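Local coordinates for protein glucokinase (Streptomyces griseus, PDB 3VGL) that probably catalyses the ATP-dependent phosphorylation of D-glucose to glucose 6-phosphate, as a zinc-containing glucokinase of the ROK family, at residues Q120-I128 and G136-L144; P253-D264 and A290-G299. All coordinates share one frame; numbering follows the deposited sequence.

Contact 1 of 2, residues Q120-I128 and G136-L144; sequences QGHDDVICI and GGIIIGNKL. With NA (sodium ion), chain C.
Asp123 and Asn142 lie side by side, their side chains pointing the same way and their carboxylate and amide planes turned 70° apart. Asp123 OD2 takes a hydrogen bond on its anti side from Asn142 ND2 at 2.8 Å, nearly in the plane of the amide. Asp123 holds Asn142 twice, since Asp123 O also accepts Asn142 N at 2.9 Å, in the carbonyl plane and on a lone pair. Tyr114 of helix 105-116 is a second partner of Asn142 ND2. With an alanine at this position, the Asp123 carboxylate would probably lose its amide donor and the Tyr114 hydroxyl this partner. The side chain of Asp124 reaches the same stretch of chain: with CG anti to the carbonyl carbon (chi1 -56°), OD1 meets Gly141 N at 2.8 Å from above the carboxylate plane and also touches Ile140 CG2. Two carboxylates and the Asp123 carbonyl therefore hold the type I' turn from Ile140 to Lys143, which positive phi angles at Gly141 and Asn142 suit. Strands 125-130 and 134-140 form a beta hairpin, their axes 4.6 Å apart and 169° between their directions; the turn lies at the far end of its second strand, leading to strand 143-144. Val125 and Ile139 form a hydrogen-bonded pair, and Val125 CG2 packs on Ile139 CB at 3.7 Å, on the face covered by helix 105-116. On the other face Ile126 and Ile138 are a non-hydrogen-bonded pair, with Ile126 CD1 against both CG1 and CG2 of Ile138; Phe251 of helix 227-251 touches both. Cys127 N donates to Gly137 O at 2.9 Å in a second hydrogen-bonded pair. Gly136 CA makes a CA-H...O contact with Cys127 O at 3.2 Å, while Gly136 O binds the sodium ion at 2.3 Å together with Asn104, Asn107 and two waters.

Contact 2 of 2, residues P253-D264 and A290-G299; sequences PSAFIVGGGVSD and AQVLAAQLGG. With ANP (phosphoaminophosphonic acid-adenylate ester), chain E.
Phe256 and Ala290 meet beside the parallel strands 255-259 and 291-294, neighbours in the five-stranded mixed sheet of the C-terminal half of this actin-like ATPase fold. Five backbone hydrogen bonds, alternating in direction from Gln291 N-Ser254 O to Ala295 N-Val258 O, pair them. Phe256 CB lies 3.8 Å from Gln291 O, the oxygen that accepts Phe256 N. Phe256 shares a face of the sheet with Val258 and Val292; with CG anti to the carbonyl carbon (chi1 -67°), ring atom CD2 touches Ala290 CB at 3.8 Å and, more loosely, Val292 CG2. CE2 rests on the same Ala290 methyl, and the tip atom CZ lies 3.5 Å from Pro253 CG, which covers one face of the ring near its rim. Phe277 of helix 267-280, which links the strands in a beta-alpha-beta unit, meets this ring at about 65°, and helix 227-251 also packs on it. On the other face of the sheet Ile257 CG2 abuts Ala295 CA at 3.6 Å.

Beyond the strands, Gly260 O accepts both Ser263 N and Ser263 OG, the hydroxyl at 2.7 Å and in the carbonyl plane, and Asp264 OD1 takes Gly299 N at 2.9 Å from above its carboxylate plane. At Gly298 a side chain would clash with Asp264 OD1. Gly261 N donates to alpha-phosphate oxygen O2A of the bound ATP analogue at 2.9 Å, and Val262 CG2 lies 3.6 Å from N1 of its adenine. A side chain at Gly261 would collide with O1A. Backbone hydrogen bonds and apolar side chains thus join the strands, whereas glycine backbone and a few polar bonds shape the turn that receives the nucleotide.

Contact 1 closes before contact 2 opens along the chain, and their centres lie about 12 Å apart. Both belong to one mixed five-stranded sheet, ordered 143-144, 134-140, 125-130, 255-259, 291-294. Strands 125-130 and 255-259 run parallel at its middle and join the contacts through backbone hydrogen bonds, among them Gly259 N with Ile128 O at 2.8 Å. At the opposite end of this seam His122 ND1 lies 2.6 Å from Ser254 OG, probably a hydrogen bond. Helix 227-251 packs against both contacts. The sheet thereby ties the sodium site at Gly136 to the nucleotide-binding turn at Gly260 and Gly261, and both contacts also touch a second subunit.

Contact 1 of 2, residues Q120-I128 and G136-L144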
loop_
_atom_site.group_PDB
_atom_site.type_symbol
_atom_site.label_atom_id
_atom_site.label_comp_id
_atom_site.label_asym_id
_atom_site.label_seq_id
_atom_site.Cartn_x
_atom_site.Cartn_y
_atom_site.Cartn_z
ATOM N N GLN A 120 -1.010 16.842 -32.654
ATOM C CA GLN A 120 -0.468 17.392 -33.895
ATOM C C GLN A 120 0.837 18.136 -33.658
ATOM O O GLN A 120 0.909 18.999 -32.780
ATOM C CB GLN A 120 -1.477 18.342 -34.533
ATOM C CG GLN A 120 -2.654 17.631 -35.148
ATOM C CD GLN A 120 -3.705 18.605 -35.664
ATOM O OE1 GLN A 120 -4.534 19.113 -34.906
ATOM N NE2 GLN A 120 -3.676 18.867 -36.952
ATOM N N GLY A 121 1.862 17.791 -34.438
ATOM C CA GLY A 121 3.167 18.471 -34.345
ATOM C C GLY A 121 4.157 17.799 -33.413
ATOM O O GLY A 121 5.333 18.171 -33.360
ATOM N N HIS A 122 3.676 16.813 -32.655
ATOM C CA HIS A 122 4.529 16.051 -31.747
ATOM C C HIS A 122 5.008 14.764 -32.437
ATOM O O HIS A 122 4.418 14.352 -33.441
ATOM C CB HIS A 122 3.758 15.718 -30.462
ATOM C CG HIS A 122 3.367 16.916 -29.644
ATOM N ND1 HIS A 122 4.053 17.307 -28.513
ATOM C CD2 HIS A 122 2.358 17.811 -29.794
ATOM C CE1 HIS A 122 3.490 18.389 -28.004
ATOM N NE2 HIS A 122 2.454 18.712 -28.760
ATOM N N ASP A 123 6.074 14.144 -31.917
ATOM C CA ASP A 123 6.555 12.853 -32.427
ATOM C C ASP A 123 6.317 11.713 -31.446
ATOM O O ASP A 123 6.182 10.556 -31.852
ATOM C CB ASP A 123 8.052 12.895 -32.733
ATOM C CG ASP A 123 8.416 13.972 -33.737
ATOM O OD1 ASP A 123 9.479 14.593 -33.549
ATOM O OD2 ASP A 123 7.663 14.190 -34.697
ATOM N N ASP A 124 6.304 12.051 -30.162
ATOM C CA ASP A 124 6.180 11.065 -29.082
ATOM C C ASP A 124 5.152 11.580 -28.096
ATOM O O ASP A 124 5.417 12.515 -27.347
ATOM C CB ASP A 124 7.539 10.822 -28.415
ATOM C CG ASP A 124 8.602 10.388 -29.413
ATOM O OD1 ASP A 124 8.607 9.204 -29.811
ATOM O OD2 ASP A 124 9.424 11.247 -29.832
ATOM N N VAL A 125 3.958 10.991 -28.126
ATOM C CA VAL A 125 2.900 11.387 -27.190
ATOM C C VAL A 125 2.274 10.164 -26.554
ATOM O O VAL A 125 2.268 9.086 -27.142
ATOM C CB VAL A 125 1.774 12.269 -27.824
ATOM C CG1 VAL A 125 2.342 13.577 -28.345
ATOM C CG2 VAL A 125 1.004 11.528 -28.903
ATOM N N ILE A 126 1.741 10.358 -25.355
ATOM C CA ILE A 126 1.040 9.287 -24.655
ATOM C C ILE A 126 -0.371 9.749 -24.323
ATOM O O ILE A 126 -0.549 10.825 -23.760
ATOM C CB ILE A 126 1.801 8.905 -23.353
ATOM C CG1 ILE A 126 3.212 8.354 -23.656
ATOM C CG2 ILE A 126 1.003 7.892 -22.520
ATOM C CD1 ILE A 126 3.251 7.018 -24.457
ATOM N N CYS A 127 -1.344 8.906 -24.647
ATOM C CA CYS A 127 -2.753 9.156 -24.352
ATOM C C CYS A 127 -3.248 8.242 -23.240
ATOM O O CYS A 127 -2.889 7.047 -23.175
ATOM C CB CYS A 127 -3.589 8.908 -25.598
ATOM S SG CYS A 127 -5.368 9.135 -25.405
ATOM N N ILE A 128 -4.043 8.815 -22.332
ATOM C CA ILE A 128 -4.850 8.019 -21.403
ATOM C C ILE A 128 -6.289 8.418 -21.597
ATOM O O ILE A 128 -6.583 9.593 -21.848
ATOM C CB ILE A 128 -4.463 8.166 -19.902
ATOM C CG1 ILE A 128 -4.774 9.559 -19.337
ATOM C CG2 ILE A 128 -2.998 7.822 -19.702
ATOM C CD1 ILE A 128 -4.738 9.595 -17.778
ATOM N N GLY A 136 -4.989 3.251 -22.589
ATOM C CA GLY A 136 -3.784 3.953 -23.017
ATOM C C GLY A 136 -3.557 3.869 -24.520
ATOM O O GLY A 136 -4.092 2.995 -25.201
ATOM N N GLY A 137 -2.726 4.768 -25.028
ATOM C CA GLY A 137 -2.311 4.726 -26.428
ATOM C C GLY A 137 -0.930 5.337 -26.533
ATOM O O GLY A 137 -0.625 6.329 -25.867
ATOM N N ILE A 138 -0.095 4.740 -27.368
ATOM C CA ILE A 138 1.321 5.107 -27.470
ATOM C C ILE A 138 1.637 5.547 -28.895
ATOM O O ILE A 138 1.462 4.786 -29.848
ATOM C CB ILE A 138 2.220 3.893 -27.148
ATOM C CG1 ILE A 138 2.022 3.410 -25.716
ATOM C CG2 ILE A 138 3.724 4.236 -27.358
ATOM C CD1 ILE A 138 2.513 2.014 -25.527
ATOM N N ILE A 139 2.103 6.782 -29.035
ATOM C CA ILE A 139 2.709 7.242 -30.294
ATOM C C ILE A 139 4.197 7.464 -29.993
ATOM O O ILE A 139 4.553 8.299 -29.150
ATOM C CB ILE A 139 2.108 8.560 -30.795
ATOM C CG1 ILE A 139 0.586 8.479 -30.978
ATOM C CG2 ILE A 139 2.824 9.006 -32.097
ATOM C CD1 ILE A 139 0.102 7.502 -32.019
ATOM N N ILE A 140 5.046 6.687 -30.658
ATOM C CA ILE A 140 6.494 6.846 -30.550
ATOM C C ILE A 140 7.058 6.920 -31.954
ATOM O O ILE A 140 6.738 6.079 -32.804
ATOM C CB ILE A 140 7.149 5.699 -29.750
ATOM C CG1 ILE A 140 6.827 5.846 -28.253
ATOM C CG2 ILE A 140 8.671 5.692 -29.956
ATOM C CD1 ILE A 140 7.231 4.658 -27.410
ATOM N N GLY A 141 7.892 7.928 -32.198
ATOM C CA GLY A 141 8.445 8.142 -33.544
ATOM C C GLY A 141 7.357 8.236 -34.598
ATOM O O GLY A 141 7.458 7.611 -35.675
ATOM N N ASN A 142 6.311 9.008 -34.291
ATOM C CA ASN A 142 5.214 9.309 -35.221
ATOM C C ASN A 142 4.360 8.102 -35.644
ATOM O O ASN A 142 3.643 8.155 -36.662
ATOM C CB ASN A 142 5.756 10.078 -36.451
ATOM C CG ASN A 142 6.560 11.283 -36.052
ATOM O OD1 ASN A 142 7.782 11.225 -35.988
ATOM N ND2 ASN A 142 5.880 12.372 -35.736
ATOM N N LYS A 143 4.412 7.032 -34.850
ATOM C CA LYS A 143 3.715 5.787 -35.165
ATOM C C LYS A 143 3.005 5.239 -33.942
ATOM O O LYS A 143 3.556 5.258 -32.845
ATOM C CB LYS A 143 4.699 4.723 -35.629
ATOM C CG LYS A 143 5.330 4.983 -37.002
ATOM C CD LYS A 143 5.570 3.674 -37.720
ATOM C CE LYS A 143 6.959 3.143 -37.497
ATOM N NZ LYS A 143 7.400 2.331 -38.670
ATOM N N LEU A 144 1.796 4.726 -34.151
ATOM C CA LEU A 144 1.078 3.998 -33.099
ATOM C C LEU A 144 1.805 2.693 -32.778
ATOM O O LEU A 144 2.191 1.942 -33.688
ATOM C CB LEU A 144 -0.363 3.737 -33.567
ATOM C CG LEU A 144 -1.333 3.090 -32.579
ATOM C CD1 LEU A 144 -1.566 3.959 -31.332
ATOM C CD2 LEU A 144 -2.661 2.784 -33.297
HETATM NA NA NA C . -4.623 0.839 -25.630
HETATM O O HOH W 1 -5.952 0.638 -23.615
HETATM O O HOH W 2 -4.425 -1.605 -25.584
#

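Contact 2 of 2, residues P253-D264 and A290-G299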
loop_
_atom_site.group_PDB
_atom_site.type_symbol
_atom_site.label_atom_id
_atom_site.label_comp_id
_atom_site.label_asym_id
_atom_site.label_seq_id
_atom_site.Cartn_x
_atom_site.Cartn_y
_atom_site.Cartn_z
ATOM N N PRO A 253 7.373 11.439 -22.859
ATOM C CA PRO A 253 6.835 12.033 -24.099
ATOM C C PRO A 253 6.876 13.561 -24.026
ATOM O O PRO A 253 7.114 14.122 -22.957
ATOM C CB PRO A 253 5.389 11.554 -24.094
ATOM C CG PRO A 253 5.043 11.604 -22.625
ATOM C CD PRO A 253 6.285 11.070 -21.921
ATOM N N SER A 254 6.613 14.235 -25.147
ATOM C CA SER A 254 6.490 15.685 -25.112
ATOM C C SER A 254 5.131 16.103 -24.535
ATOM O O SER A 254 5.004 17.194 -23.967
ATOM C CB SER A 254 6.675 16.267 -26.514
ATOM O OG SER A 254 5.769 15.673 -27.421
ATOM N N ALA A 255 4.132 15.237 -24.686
ATOM C CA ALA A 255 2.801 15.530 -24.181
ATOM C C ALA A 255 2.051 14.286 -23.745
ATOM O O ALA A 255 2.181 13.211 -24.361
ATOM C CB ALA A 255 1.988 16.273 -25.254
ATOM N N PHE A 256 1.261 14.478 -22.693
ATOM C CA PHE A 256 0.174 13.579 -22.303
ATOM C C PHE A 256 -1.141 14.166 -22.751
ATOM O O PHE A 256 -1.360 15.376 -22.619
ATOM C CB PHE A 256 0.148 13.385 -20.787
ATOM C CG PHE A 256 1.343 12.654 -20.278
ATOM C CD1 PHE A 256 1.456 11.293 -20.509
ATOM C CD2 PHE A 256 2.396 13.333 -19.651
ATOM C CE1 PHE A 256 2.590 10.591 -20.093
ATOM C CE2 PHE A 256 3.542 12.612 -19.199
ATOM C CZ PHE A 256 3.623 11.253 -19.438
ATOM N N ILE A 257 -1.997 13.305 -23.295
ATOM C CA ILE A 257 -3.314 13.735 -23.792
ATOM C C ILE A 257 -4.344 12.910 -23.054
ATOM O O ILE A 257 -4.300 11.674 -23.094
ATOM C CB ILE A 257 -3.437 13.562 -25.314
ATOM C CG1 ILE A 257 -2.295 14.301 -26.025
ATOM C CG2 ILE A 257 -4.798 14.065 -25.793
ATOM C CD1 ILE A 257 -2.167 13.987 -27.509
ATOM N N VAL A 258 -5.246 13.598 -22.362
ATOM C CA VAL A 258 -6.267 12.938 -21.540
ATOM C C VAL A 258 -7.588 12.965 -22.281
ATOM O O VAL A 258 -8.111 14.050 -22.586
ATOM C CB VAL A 258 -6.407 13.644 -20.168
ATOM C CG1 VAL A 258 -7.429 12.903 -19.307
ATOM C CG2 VAL A 258 -5.061 13.644 -19.436
ATOM N N GLY A 259 -8.107 11.762 -22.579
ATOM C CA GLY A 259 -9.371 11.617 -23.313
ATOM C C GLY A 259 -10.380 10.869 -22.451
ATOM O O GLY A 259 -10.306 10.881 -21.207
ATOM N N GLY A 260 -11.332 10.232 -23.113
ATOM C CA GLY A 260 -12.462 9.621 -22.417
ATOM C C GLY A 260 -13.602 10.604 -22.287
ATOM O O GLY A 260 -13.422 11.797 -22.514
ATOM N N GLY A 261 -14.789 10.112 -21.934
ATOM C CA GLY A 261 -15.929 11.000 -21.726
ATOM C C GLY A 261 -15.681 12.177 -20.814
ATOM O O GLY A 261 -16.117 13.277 -21.118
ATOM N N VAL A 262 -14.977 11.976 -19.704
ATOM C CA VAL A 262 -14.840 13.138 -18.803
ATOM C C VAL A 262 -13.923 14.225 -19.366
ATOM O O VAL A 262 -14.016 15.378 -18.947
ATOM C CB VAL A 262 -14.449 12.746 -17.386
ATOM C CG1 VAL A 262 -13.077 12.133 -17.383
ATOM C CG2 VAL A 262 -14.559 13.946 -16.421
ATOM N N SER A 263 -13.097 13.885 -20.356
ATOM C CA SER A 263 -12.240 14.910 -20.987
ATOM C C SER A 263 -13.077 15.966 -21.699
ATOM O O SER A 263 -12.582 17.042 -21.998
ATOM C CB SER A 263 -11.210 14.316 -21.959
ATOM O OG SER A 263 -11.797 13.879 -23.177
ATOM N N ASP A 264 -14.354 15.663 -21.959
ATOM C CA ASP A 264 -15.278 16.660 -22.494
ATOM C C ASP A 264 -15.366 17.894 -21.609
ATOM O O ASP A 264 -15.781 18.983 -22.070
ATOM C CB ASP A 264 -16.674 16.052 -22.644
ATOM C CG ASP A 264 -16.763 15.064 -23.790
ATOM O OD1 ASP A 264 -15.981 15.174 -24.757
ATOM O OD2 ASP A 264 -17.649 14.189 -23.738
ATOM N N ALA A 290 6.533 17.279 -19.391
ATOM C CA ALA A 290 5.630 17.170 -20.536
ATOM C C ALA A 290 4.450 18.102 -20.368
ATOM O O ALA A 290 4.118 18.505 -19.248
ATOM C CB ALA A 290 5.116 15.744 -20.627
ATOM N N GLN A 291 3.816 18.442 -21.489
ATOM C CA GLN A 291 2.510 19.080 -21.460
ATOM C C GLN A 291 1.477 18.039 -21.044
ATOM O O GLN A 291 1.659 16.828 -21.273
ATOM C CB GLN A 291 2.133 19.616 -22.836
ATOM C CG GLN A 291 3.093 20.710 -23.301
ATOM C CD GLN A 291 2.781 21.144 -24.703
ATOM O OE1 GLN A 291 1.713 21.663 -24.963
ATOM N NE2 GLN A 291 3.721 20.928 -25.617
ATOM N N VAL A 292 0.416 18.529 -20.417
ATOM C CA VAL A 292 -0.742 17.694 -20.082
ATOM C C VAL A 292 -1.938 18.388 -20.707
ATOM O O VAL A 292 -2.298 19.501 -20.309
ATOM C CB VAL A 292 -0.946 17.538 -18.553
ATOM C CG1 VAL A 292 -2.167 16.639 -18.287
ATOM C CG2 VAL A 292 0.283 16.896 -17.899
ATOM N N LEU A 293 -2.540 17.724 -21.686
ATOM C CA LEU A 293 -3.551 18.360 -22.550
ATOM C C LEU A 293 -4.840 17.582 -22.596
ATOM O O LEU A 293 -4.830 16.352 -22.586
ATOM C CB LEU A 293 -3.027 18.497 -23.985
ATOM C CG LEU A 293 -1.685 19.224 -24.138
ATOM C CD1 LEU A 293 -1.180 19.083 -25.564
ATOM C CD2 LEU A 293 -1.827 20.685 -23.741
ATOM N N ALA A 294 -5.965 18.291 -22.668
ATOM C CA ALA A 294 -7.228 17.627 -22.963
ATOM C C ALA A 294 -7.226 17.157 -24.411
ATOM O O ALA A 294 -6.708 17.853 -25.298
ATOM C CB ALA A 294 -8.387 18.594 -22.749
ATOM N N ALA A 295 -7.809 15.985 -24.650
ATOM C CA ALA A 295 -8.119 15.557 -26.005
ATOM C C ALA A 295 -8.952 16.645 -26.678
ATOM O O ALA A 295 -10.007 17.041 -26.177
ATOM C CB ALA A 295 -8.892 14.223 -25.978
ATOM N N GLN A 296 -8.439 17.161 -27.785
ATOM C CA GLN A 296 -9.167 18.186 -28.537
ATOM C C GLN A 296 -10.510 17.691 -29.064
ATOM O O GLN A 296 -11.479 18.468 -29.185
ATOM C CB GLN A 296 -8.298 18.691 -29.678
ATOM C CG GLN A 296 -7.252 19.688 -29.217
ATOM C CD GLN A 296 -6.503 20.297 -30.383
ATOM O OE1 GLN A 296 -6.966 20.252 -31.522
ATOM N NE2 GLN A 296 -5.331 20.837 -30.108
ATOM N N LEU A 297 -10.570 16.399 -29.380
ATOM C CA LEU A 297 -11.791 15.761 -29.851
ATOM C C LEU A 297 -12.656 15.248 -28.697
ATOM O O LEU A 297 -13.759 14.720 -28.925
ATOM C CB LEU A 297 -11.463 14.616 -30.812
ATOM C CG LEU A 297 -10.602 14.983 -32.034
ATOM C CD1 LEU A 297 -9.978 13.715 -32.651
ATOM C CD2 LEU A 297 -11.396 15.786 -33.060
ATOM N N GLY A 298 -12.151 15.395 -27.470
ATOM C CA GLY A 298 -12.859 14.941 -26.283
ATOM C C GLY A 298 -13.150 13.463 -26.404
ATOM O O GLY A 298 -12.334 12.707 -26.929
ATOM N N GLY A 299 -14.343 13.068 -25.962
ATOM C CA GLY A 299 -14.769 11.670 -25.985
ATOM C C GLY A 299 -14.912 11.080 -27.379
ATOM O O GLY A 299 -15.029 9.858 -27.525
HETATM P PB ANP E . -17.226 4.452 -22.329
HETATM O O1B ANP E . -16.239 3.975 -21.259
HETATM O O2B ANP E . -18.415 3.565 -22.561
HETATM N N3B ANP E . -16.401 4.630 -23.821
HETATM P PA ANP E . -17.204 7.162 -21.236
HETATM O O1A ANP E . -18.247 8.278 -21.343
HETATM O O2A ANP E . -15.828 7.365 -21.791
HETATM O O3A ANP E . -17.886 5.833 -21.847
HETATM O "O5'" ANP E . -17.027 6.737 -19.694
HETATM C "C5'" ANP E . -18.150 6.439 -18.858
HETATM C "C4'" ANP E . -17.789 6.724 -17.416
HETATM O "O4'" ANP E . -17.272 8.056 -17.291
HETATM C "C3'" ANP E . -19.019 6.654 -16.546
HETATM O "O3'" ANP E . -18.583 6.315 -15.227
HETATM C "C2'" ANP E . -19.494 8.083 -16.580
HETATM O "O2'" ANP E . -20.283 8.410 -15.450
HETATM C "C1'" ANP E . -18.207 8.895 -16.616
HETATM N N9 ANP E . -18.351 10.096 -17.457
HETATM C C8 ANP E . -18.554 10.156 -18.786
HETATM N N7 ANP E . -18.625 11.460 -19.205
HETATM C C5 ANP E . -18.433 12.216 -18.109
HETATM C C6 ANP E . -18.395 13.672 -17.790
HETATM N N6 ANP E . -18.553 14.605 -18.765
HETATM N N1 ANP E . -18.159 14.020 -16.507
HETATM C C2 ANP E . -17.995 13.130 -15.498
HETATM N N3 ANP E . -18.032 11.795 -15.718
HETATM C C4 ANP E . -18.248 11.323 -16.962
HETATM O O HOH W 3 6.194 19.394 -24.851
HETATM O O HOH W 4 -11.026 10.427 -25.880
HETATM O O HOH W 5 -11.824 18.171 -24.458
#